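Local coordinates for protein putative metalloprotease II (Bacteroides fragilis, PDB 4ON1) that is probably a zinc-dependent metalloendopeptidase of the fragilysin family, encoded by the Bacteroides fragilis pathogenicity island, at residues T94-R99 against H328-A333; K162-N167 against T354-Q359; I208-G213 against G290-G295. All blocks are in the same frame, centred on the assembly; numbering follows the deposited sequence.

Contact 1: T94-R99 against H328-A333; sequences TIRLQR and HPYTLA
Arg96 reaches from strand 92-99 to the turn formed by Pro329 and Tyr330, and its guanidinium ends in front of the paired proline and tyrosine rings. CG lies opposite the backbone N (chi1 178°) and the chain runs on extended until it bends at chi3 (-70°), which turns the flat group toward the turn. Both direct approaches are loose packing through one nitrogen: NH1 stands 4.1 Å from Pro329 CB, with the two side chains set at about a right angle, and 4.2 Å from Tyr330 CE1, which lies at the guanidinium edge. The two flat groups are inclined by 65°, so they do not stack. Pro329 in turn covers one tyrosine face, its CG 3.9 Å above the plane of the Tyr330 ring and over the centre.

Water completes the join. One molecule, in plane at the edges of both flat groups, accepts from Arg96 NH1 at 3.3 Å and meets Tyr330 OH at 2.7 Å. A second donates to Pro329 O at 3.0 Å and accepts a long, weak bond from Arg96 NH2. That NH2 has its stronger partner in Asp105, whose salt bridge to it probably fixes the rotation of the guanidinium, while Leu103 of the neighbouring strand touches both Arg96 and Tyr330. Tyr330 is the N-cap residue of helix 331-340. The contact therefore places a strand of the fragilysin N-terminal domain against the entry to the HExxH helix, whose His334 and His338 bind zinc, consistent with a metzincin-type zymogen whose N-terminal domain is still in place.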
loop_
_atom_site.group_PDB
_atom_site.type_symbol
_atom_site.label_atom_id
_atom_site.label_comp_id
_atom_site.label_asym_id
_atom_site.label_seq_id
_atom_site.Cartn_x
_atom_site.Cartn_y
_atom_site.Cartn_z
ATOM N N THR A 94 9.912 -4.042 6.612
ATOM C CA THR A 94 9.974 -4.646 5.287
ATOM C C THR A 94 10.969 -3.911 4.418
ATOM O O THR A 94 11.258 -2.742 4.647
ATOM C CB THR A 94 8.607 -4.617 4.548
ATOM O OG1 THR A 94 8.288 -3.268 4.194
ATOM C CG2 THR A 94 7.496 -5.208 5.409
ATOM N N ILE A 95 11.468 -4.613 3.412
ATOM C CA ILE A 95 12.238 -4.030 2.332
ATOM C C ILE A 95 11.664 -4.565 1.042
ATOM O O ILE A 95 11.385 -5.760 0.934
ATOM C CB ILE A 95 13.740 -4.392 2.388
ATOM C CG1 ILE A 95 14.398 -3.877 3.663
ATOM C CG2 ILE A 95 14.471 -3.806 1.185
ATOM C CD1 ILE A 95 15.914 -3.961 3.610
ATOM N N ARG A 96 11.456 -3.679 0.077
ATOM C CA ARG A 96 11.020 -4.095 -1.245
ATOM C C ARG A 96 12.040 -3.620 -2.259
ATOM O O ARG A 96 12.381 -2.435 -2.293
ATOM C CB ARG A 96 9.625 -3.540 -1.564
ATOM C CG ARG A 96 9.131 -3.905 -2.948
ATOM C CD ARG A 96 7.694 -3.484 -3.161
ATOM N NE ARG A 96 6.774 -4.294 -2.370
ATOM C CZ ARG A 96 5.452 -4.196 -2.430
ATOM N NH1 ARG A 96 4.887 -3.324 -3.254
ATOM N NH2 ARG A 96 4.696 -4.977 -1.669
ATOM N N LEU A 97 12.548 -4.538 -3.075
ATOM C CA LEU A 97 13.487 -4.142 -4.110
ATOM C C LEU A 97 13.495 -5.102 -5.293
ATOM O O LEU A 97 12.828 -6.139 -5.277
ATOM C CB LEU A 97 14.892 -4.007 -3.519
ATOM C CG LEU A 97 15.379 -5.073 -2.538
ATOM C CD1 LEU A 97 15.655 -6.381 -3.236
ATOM C CD2 LEU A 97 16.625 -4.593 -1.815
ATOM N N GLN A 98 14.252 -4.741 -6.323
ATOM C CA GLN A 98 14.337 -5.558 -7.521
ATOM C C GLN A 98 15.500 -6.539 -7.453
ATOM O O GLN A 98 16.639 -6.150 -7.191
ATOM C CB GLN A 98 14.471 -4.669 -8.757
ATOM C CG GLN A 98 13.337 -3.666 -8.908
ATOM C CD GLN A 98 12.286 -4.131 -9.898
ATOM O OE1 GLN A 98 12.184 -5.321 -10.203
ATOM N NE2 GLN A 98 11.496 -3.191 -10.406
ATOM N N ARG A 99 15.199 -7.810 -7.699
ATOM C CA ARG A 99 16.218 -8.845 -7.821
ATOM C C ARG A 99 15.974 -9.630 -9.099
ATOM O O ARG A 99 14.930 -10.266 -9.244
ATOM C CB ARG A 99 16.196 -9.801 -6.628
ATOM C CG ARG A 99 16.364 -9.155 -5.264
ATOM C CD ARG A 99 17.812 -8.830 -4.972
ATOM N NE ARG A 99 18.624 -10.041 -4.856
ATOM C CZ ARG A 99 19.758 -10.236 -5.517
ATOM N NH1 ARG A 99 20.215 -9.293 -6.326
ATOM N NH2 ARG A 99 20.434 -11.366 -5.363
ATOM N N HIS A 328 -2.071 -8.141 -5.305
ATOM C CA HIS A 328 -2.639 -6.923 -5.881
ATOM C C HIS A 328 -2.074 -5.684 -5.204
ATOM O O HIS A 328 -2.808 -4.937 -4.544
ATOM C CB HIS A 328 -4.162 -6.950 -5.760
ATOM C CG HIS A 328 -4.787 -8.138 -6.415
ATOM N ND1 HIS A 328 -5.036 -8.195 -7.770
ATOM C CD2 HIS A 328 -5.202 -9.323 -5.907
ATOM C CE1 HIS A 328 -5.583 -9.358 -8.067
ATOM N NE2 HIS A 328 -5.697 -10.062 -6.954
ATOM N N PRO A 329 -0.765 -5.456 -5.374
ATOM C CA PRO A 329 -0.028 -4.498 -4.540
ATOM C C PRO A 329 -0.387 -3.023 -4.736
ATOM O O PRO A 329 -0.026 -2.226 -3.877
ATOM C CB PRO A 329 1.430 -4.746 -4.942
ATOM C CG PRO A 329 1.343 -5.223 -6.377
ATOM C CD PRO A 329 0.088 -6.070 -6.413
ATOM N N TYR A 330 -1.059 -2.652 -5.821
ATOM C CA TYR A 330 -1.284 -1.232 -6.085
ATOM C C TYR A 330 -2.767 -0.877 -6.096
ATOM O O TYR A 330 -3.155 0.198 -6.565
ATOM C CB TYR A 330 -0.638 -0.837 -7.418
ATOM C CG TYR A 330 0.815 -1.233 -7.514
ATOM C CD1 TYR A 330 1.660 -1.105 -6.417
ATOM C CD2 TYR A 330 1.332 -1.769 -8.684
ATOM C CE1 TYR A 330 2.989 -1.478 -6.491
ATOM C CE2 TYR A 330 2.659 -2.149 -8.772
ATOM C CZ TYR A 330 3.481 -1.995 -7.672
ATOM O OH TYR A 330 4.799 -2.364 -7.747
ATOM N N THR A 331 -3.594 -1.790 -5.589
ATOM C CA THR A 331 -5.043 -1.643 -5.695
ATOM C C THR A 331 -5.548 -0.472 -4.871
ATOM O O THR A 331 -6.440 0.264 -5.303
ATOM C CB THR A 331 -5.768 -2.924 -5.258
ATOM O OG1 THR A 331 -5.404 -3.979 -6.145
ATOM C CG2 THR A 331 -7.283 -2.741 -5.302
ATOM N N LEU A 332 -4.973 -0.284 -3.688
ATOM C CA LEU A 332 -5.352 0.855 -2.870
ATOM C C LEU A 332 -5.014 2.161 -3.597
ATOM O O LEU A 332 -5.837 3.077 -3.675
ATOM C CB LEU A 332 -4.654 0.802 -1.503
ATOM C CG LEU A 332 -4.995 1.976 -0.582
ATOM C CD1 LEU A 332 -6.503 2.035 -0.306
ATOM C CD2 LEU A 332 -4.202 1.918 0.728
ATOM N N ALA A 333 -3.809 2.235 -4.153
ATOM C CA ALA A 333 -3.389 3.437 -4.864
ATOM C C ALA A 333 -4.278 3.699 -6.076
ATOM O O ALA A 333 -4.584 4.851 -6.397
ATOM C CB ALA A 333 -1.927 3.319 -5.291
HETATM O O HOH W 1 6.218 -1.489 -5.622
HETATM O O HOH W 2 1.461 -3.660 -1.740
#

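Contact 2: K162-N167 against T354-Q359; sequences KAIGNN and TWYSPQ
Ile164, near the end of helix 160-165, passes Pro358 with their CA atoms 6.1 Å apart, bringing the helix terminus beside an irregular loop. The apolar half of the contact is the CG2 branch of Ile164, which meets Pro358 CB at 3.6 Å. The same methyl comes within 4.0 Å of Tyr356 OH.

The polar half joins Asn167 to Tyr356, whose side chains meet at about a right angle. A fully extended first torsion (chi1 -180°) sends the phenol of Tyr356 toward the helix end. Asn167 comes in at the ring edge, with CB in the ring plane and 3.6 Å from Tyr356 CE2. Its ND2 donates to Tyr356 OH over a modelled 2.3 Å, too short to be taken literally, and the amide is tilted 34° from the ring. The hydroxyl also has a weak bond to Ser327 O, while Phe298 meets the ring edge-to-face. Within the loop, Ser357 OG accepts from Gln359 N at 3.0 Å in an ST turn.

A methyl-on-proline contact and an uncharged polar pair of doubtful modelled length thus join the end of helix 160-165 to the surface loop between helices 331-340 and 367-378, with the Tyr356 side chain about 10 Å from the zinc ion and no charge pairing across the segments.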
loop_
_atom_site.group_PDB
_atom_site.type_symbol
_atom_site.label_atom_id
_atom_site.label_comp_id
_atom_site.label_asym_id
_atom_site.label_seq_id
_atom_site.Cartn_x
_atom_site.Cartn_y
_atom_site.Cartn_z
ATOM N N LYS A 162 6.337 -12.854 -9.359
ATOM C CA LYS A 162 5.859 -14.218 -9.557
ATOM C C LYS A 162 4.418 -14.378 -9.095
ATOM O O LYS A 162 3.588 -14.938 -9.813
ATOM C CB LYS A 162 6.746 -15.212 -8.808
ATOM C CG LYS A 162 7.623 -16.076 -9.692
ATOM C CD LYS A 162 8.932 -15.404 -10.035
ATOM C CE LYS A 162 9.972 -16.437 -10.456
ATOM N NZ LYS A 162 10.321 -17.363 -9.335
ATOM N N ALA A 163 4.125 -13.874 -7.896
ATOM C CA ALA A 163 2.783 -13.959 -7.322
ATOM C C ALA A 163 1.732 -13.309 -8.220
ATOM O O ALA A 163 0.631 -13.836 -8.391
ATOM C CB ALA A 163 2.758 -13.327 -5.950
ATOM N N ILE A 164 2.078 -12.159 -8.784
ATOM C CA ILE A 164 1.197 -11.470 -9.714
ATOM C C ILE A 164 1.003 -12.308 -10.981
ATOM O O ILE A 164 -0.112 -12.427 -11.492
ATOM C CB ILE A 164 1.741 -10.077 -10.090
ATOM C CG1 ILE A 164 1.731 -9.143 -8.879
ATOM C CG2 ILE A 164 0.918 -9.461 -11.208
ATOM C CD1 ILE A 164 2.288 -7.764 -9.192
ATOM N N GLY A 165 2.090 -12.888 -11.482
ATOM C CA GLY A 165 2.043 -13.667 -12.712
ATOM C C GLY A 165 1.147 -14.893 -12.662
ATOM O O GLY A 165 0.711 -15.395 -13.701
ATOM N N ASN A 166 0.867 -15.375 -11.454
ATOM C CA ASN A 166 0.008 -16.540 -11.267
ATOM C C ASN A 166 -1.461 -16.174 -11.037
ATOM O O ASN A 166 -2.305 -17.050 -10.849
ATOM C CB ASN A 166 0.522 -17.400 -10.111
ATOM C CG ASN A 166 1.690 -18.280 -10.516
ATOM O OD1 ASN A 166 2.577 -17.856 -11.259
ATOM N ND2 ASN A 166 1.685 -19.523 -10.044
ATOM N N ASN A 167 -1.758 -14.879 -11.032
ATOM C CA ASN A 167 -3.130 -14.399 -10.859
ATOM C C ASN A 167 -4.007 -14.550 -12.098
ATOM O O ASN A 167 -3.537 -14.382 -13.223
ATOM C CB ASN A 167 -3.140 -12.926 -10.464
ATOM C CG ASN A 167 -2.844 -12.709 -9.001
ATOM O OD1 ASN A 167 -3.040 -13.597 -8.171
ATOM N ND2 ASN A 167 -2.379 -11.507 -8.674
ATOM N N THR A 354 -6.450 0.222 -17.621
ATOM C CA THR A 354 -7.834 -0.233 -17.690
ATOM C C THR A 354 -8.003 -1.727 -17.428
ATOM O O THR A 354 -9.078 -2.183 -17.031
ATOM C CB THR A 354 -8.425 0.095 -19.072
ATOM O OG1 THR A 354 -8.058 1.430 -19.441
ATOM C CG2 THR A 354 -9.943 -0.035 -19.070
ATOM N N TRP A 355 -6.937 -2.484 -17.649
ATOM C CA TRP A 355 -6.991 -3.934 -17.521
ATOM C C TRP A 355 -5.955 -4.412 -16.513
ATOM O O TRP A 355 -4.969 -3.729 -16.253
ATOM C CB TRP A 355 -6.776 -4.606 -18.883
ATOM C CG TRP A 355 -7.818 -4.254 -19.919
ATOM C CD1 TRP A 355 -9.021 -4.868 -20.107
ATOM C CD2 TRP A 355 -7.740 -3.216 -20.911
ATOM N NE1 TRP A 355 -9.700 -4.278 -21.146
ATOM C CE2 TRP A 355 -8.937 -3.261 -21.657
ATOM C CE3 TRP A 355 -6.779 -2.250 -21.234
ATOM C CZ2 TRP A 355 -9.196 -2.378 -22.711
ATOM C CZ3 TRP A 355 -7.039 -1.374 -22.281
ATOM C CH2 TRP A 355 -8.238 -1.447 -23.005
ATOM N N TYR A 356 -6.191 -5.580 -15.933
ATOM C CA TYR A 356 -5.278 -6.152 -14.949
ATOM C C TYR A 356 -4.028 -6.717 -15.629
ATOM O O TYR A 356 -4.113 -7.655 -16.420
ATOM C CB TYR A 356 -5.992 -7.240 -14.143
ATOM C CG TYR A 356 -5.151 -7.918 -13.080
ATOM C CD1 TYR A 356 -4.244 -7.195 -12.309
ATOM C CD2 TYR A 356 -5.290 -9.281 -12.824
ATOM C CE1 TYR A 356 -3.485 -7.815 -11.323
ATOM C CE2 TYR A 356 -4.538 -9.909 -11.841
ATOM C CZ TYR A 356 -3.636 -9.171 -11.095
ATOM O OH TYR A 356 -2.882 -9.785 -10.117
ATOM N N SER A 357 -2.872 -6.127 -15.343
ATOM C CA SER A 357 -1.621 -6.535 -15.976
ATOM C C SER A 357 -0.485 -6.451 -14.963
ATOM O O SER A 357 -0.537 -5.640 -14.042
ATOM C CB SER A 357 -1.328 -5.665 -17.206
ATOM O OG SER A 357 0.066 -5.530 -17.423
ATOM N N PRO A 358 0.537 -7.310 -15.116
ATOM C CA PRO A 358 1.699 -7.327 -14.217
ATOM C C PRO A 358 2.731 -6.250 -14.524
ATOM O O PRO A 358 3.730 -6.123 -13.808
ATOM C CB PRO A 358 2.314 -8.716 -14.460
ATOM C CG PRO A 358 1.307 -9.475 -15.295
ATOM C CD PRO A 358 0.578 -8.428 -16.071
ATOM N N GLN A 359 2.475 -5.468 -15.565
ATOM C CA GLN A 359 3.396 -4.420 -15.978
ATOM C C GLN A 359 3.087 -3.105 -15.258
ATOM O O GLN A 359 3.863 -2.150 -15.327
ATOM C CB GLN A 359 3.322 -4.226 -17.489
ATOM C CG GLN A 359 3.573 -5.498 -18.289
ATOM C CD GLN A 359 4.963 -6.064 -18.078
ATOM O OE1 GLN A 359 5.915 -5.327 -17.810
ATOM N NE2 GLN A 359 5.088 -7.384 -18.196
#

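Contact 3: I208-G213 against G290-G295; sequences IKEKDG and GTWDSG
Glu210 stretches toward Trp292 because its first two torsions are both extended (chi1 176°, chi2 -178°), carrying the carboxylate away from its own backbone; the indole of Trp292, set beside its backbone N (chi1 -67°), brings its far end back toward the glutamate. The two groups still do not bond directly. OE1 of Glu210 stays 4.4 Å from Trp292 CZ2, approaching the ring obliquely, and a water is the go-between: it donates to Glu210 OE1 at 2.9 Å and accepts from Trp292 NE1 at 3.2 Å, lying in the indole plane at its edge.

A second water does the same for backbone groups. Gly213 O and Gly290 N are 4.2 Å apart, and the water donates to Gly213 O at 2.7 Å and accepts from Gly290 N at 2.8 Å. Gly213 is presented by a type II turn, closed by Gly213 N donating to Glu210 O at 2.9 Å.

Arg288 forms a salt bridge with Glu210 OE1 and a cation-pi contact with Trp292, so one arginine meets both side chains and probably helps to position them. The contact joins this turn to the loop after strand 284-288 in the parallel-stranded part of the protease fold, the Trp292 side chain about 9 Å from that of the zinc ligand Asp176. Segment 208-213 comes off strand 201-209, which runs parallel to 240-248 and 284-288; Gly290 O bonds to Thr323 of strand 319-323, and Trp292 rests on Ala262 of helix 259-271.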
loop_
_atom_site.group_PDB
_atom_site.type_symbol
_atom_site.label_atom_id
_atom_site.label_comp_id
_atom_site.label_asym_id
_atom_site.label_seq_id
_atom_site.Cartn_x
_atom_site.Cartn_y
_atom_site.Cartn_z
ATOM N N ILE A 208 -9.755 1.528 7.129
ATOM C CA ILE A 208 -10.531 0.777 8.101
ATOM C C ILE A 208 -10.399 -0.716 7.842
ATOM O O ILE A 208 -10.795 -1.200 6.784
ATOM C CB ILE A 208 -12.019 1.174 8.057
ATOM C CG1 ILE A 208 -12.180 2.700 8.157
ATOM C CG2 ILE A 208 -12.784 0.478 9.179
ATOM C CD1 ILE A 208 -11.550 3.317 9.425
ATOM N N LYS A 209 -9.830 -1.443 8.798
ATOM C CA LYS A 209 -9.668 -2.892 8.645
ATOM C C LYS A 209 -10.982 -3.608 8.873
ATOM O O LYS A 209 -11.578 -3.491 9.942
ATOM C CB LYS A 209 -8.604 -3.436 9.609
ATOM C CG LYS A 209 -7.220 -2.856 9.347
ATOM C CD LYS A 209 -6.244 -3.166 10.474
ATOM C CE LYS A 209 -5.903 -4.644 10.515
ATOM N NZ LYS A 209 -4.872 -4.919 11.552
ATOM N N GLU A 210 -11.433 -4.346 7.862
ATOM C CA GLU A 210 -12.637 -5.165 7.981
ATOM C C GLU A 210 -12.429 -6.202 9.082
ATOM O O GLU A 210 -11.372 -6.827 9.167
ATOM C CB GLU A 210 -12.967 -5.840 6.645
ATOM C CG GLU A 210 -14.167 -6.793 6.678
ATOM C CD GLU A 210 -14.420 -7.470 5.331
ATOM O OE1 GLU A 210 -14.416 -6.772 4.290
ATOM O OE2 GLU A 210 -14.601 -8.705 5.314
ATOM N N LYS A 211 -13.401 -6.331 9.975
ATOM C CA LYS A 211 -13.300 -7.336 11.029
ATOM C C LYS A 211 -13.306 -8.744 10.445
ATOM O O LYS A 211 -14.164 -9.082 9.627
ATOM C CB LYS A 211 -14.423 -7.184 12.050
ATOM C CG LYS A 211 -14.247 -8.124 13.249
ATOM C CD LYS A 211 -15.357 -7.947 14.261
ATOM C CE LYS A 211 -15.136 -8.836 15.480
ATOM N NZ LYS A 211 -16.235 -8.678 16.479
ATOM N N ASP A 212 -12.327 -9.544 10.861
ATOM C CA ASP A 212 -12.080 -10.878 10.315
ATOM C C ASP A 212 -11.779 -10.829 8.824
ATOM O O ASP A 212 -11.881 -11.840 8.138
ATOM C CB ASP A 212 -13.265 -11.817 10.577
ATOM C CG ASP A 212 -13.622 -11.914 12.052
ATOM O OD1 ASP A 212 -12.700 -11.861 12.895
ATOM O OD2 ASP A 212 -14.824 -12.051 12.366
ATOM N N GLY A 213 -11.385 -9.656 8.331
ATOM C CA GLY A 213 -11.067 -9.495 6.923
ATOM C C GLY A 213 -9.704 -10.040 6.542
ATOM O O GLY A 213 -9.431 -10.264 5.359
ATOM N N GLY A 290 -8.970 -10.492 1.172
ATOM C CA GLY A 290 -9.615 -11.120 0.038
ATOM C C GLY A 290 -10.148 -10.161 -1.009
ATOM O O GLY A 290 -9.654 -9.046 -1.167
ATOM N N THR A 291 -11.166 -10.610 -1.734
ATOM C CA THR A 291 -11.728 -9.845 -2.836
ATOM C C THR A 291 -13.245 -9.820 -2.764
ATOM O O THR A 291 -13.838 -10.353 -1.829
ATOM C CB THR A 291 -11.328 -10.438 -4.191
ATOM O OG1 THR A 291 -11.716 -11.817 -4.228
ATOM C CG2 THR A 291 -9.827 -10.312 -4.413
ATOM N N TRP A 292 -13.868 -9.207 -3.765
ATOM C CA TRP A 292 -15.319 -9.192 -3.867
ATOM C C TRP A 292 -15.771 -9.848 -5.162
ATOM O O TRP A 292 -14.952 -10.123 -6.044
ATOM C CB TRP A 292 -15.858 -7.762 -3.778
ATOM C CG TRP A 292 -15.649 -7.154 -2.433
ATOM C CD1 TRP A 292 -16.531 -7.151 -1.391
ATOM C CD2 TRP A 292 -14.469 -6.489 -1.967
ATOM N NE1 TRP A 292 -15.975 -6.515 -0.307
ATOM C CE2 TRP A 292 -14.710 -6.101 -0.634
ATOM C CE3 TRP A 292 -13.235 -6.182 -2.549
ATOM C CZ2 TRP A 292 -13.764 -5.413 0.124
ATOM C CZ3 TRP A 292 -12.298 -5.503 -1.795
ATOM C CH2 TRP A 292 -12.567 -5.123 -0.473
ATOM N N ASP A 293 -17.073 -10.104 -5.259
ATOM C CA ASP A 293 -17.675 -10.659 -6.466
ATOM C C ASP A 293 -16.950 -11.920 -6.937
ATOM O O ASP A 293 -16.474 -11.979 -8.074
ATOM C CB ASP A 293 -17.691 -9.620 -7.593
ATOM C CG ASP A 293 -18.640 -9.999 -8.718
ATOM O OD1 ASP A 293 -19.752 -10.486 -8.417
ATOM O OD2 ASP A 293 -18.270 -9.824 -9.899
ATOM N N SER A 294 -16.845 -12.904 -6.046
ATOM C CA SER A 294 -16.227 -14.191 -6.367
ATOM C C SER A 294 -14.865 -14.055 -7.056
ATOM O O SER A 294 -14.602 -14.721 -8.057
ATOM C CB SER A 294 -17.170 -15.014 -7.244
ATOM O OG SER A 294 -18.431 -15.149 -6.615
ATOM N N GLY A 295 -14.012 -13.184 -6.525
ATOM C CA GLY A 295 -12.658 -13.028 -7.037
ATOM C C GLY A 295 -12.474 -12.052 -8.181
ATOM O O GLY A 295 -11.346 -11.766 -8.585
HETATM O O HOH W 3 -16.751 -6.000 2.779
HETATM O O HOH W 4 -10.671 -11.334 3.209
#

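Overall arrangement
Contact 1, nearest the centre of the chain, and contact 3 are both partly buried; contact 2 lies at the surface. Contacts 1 and 2 adjoin: the imidazole of His328 meets the ring of Tyr356, and Pro329 touches Ile164, so the segments 162-167 and 354-359 continue the interface begun beside the zinc-binding helix. Contact 3 has its centre about 19 to 20 Å from the others, though its nearest atoms come within about 5 Å of contact 1, and both reach strand 319-323. In contacts 1 and 3 water links an aromatic to a side chain whose charge is paired outside the segments, whereas contact 2 is direct, through a methyl on a proline and an amide modelled implausibly close to a phenol.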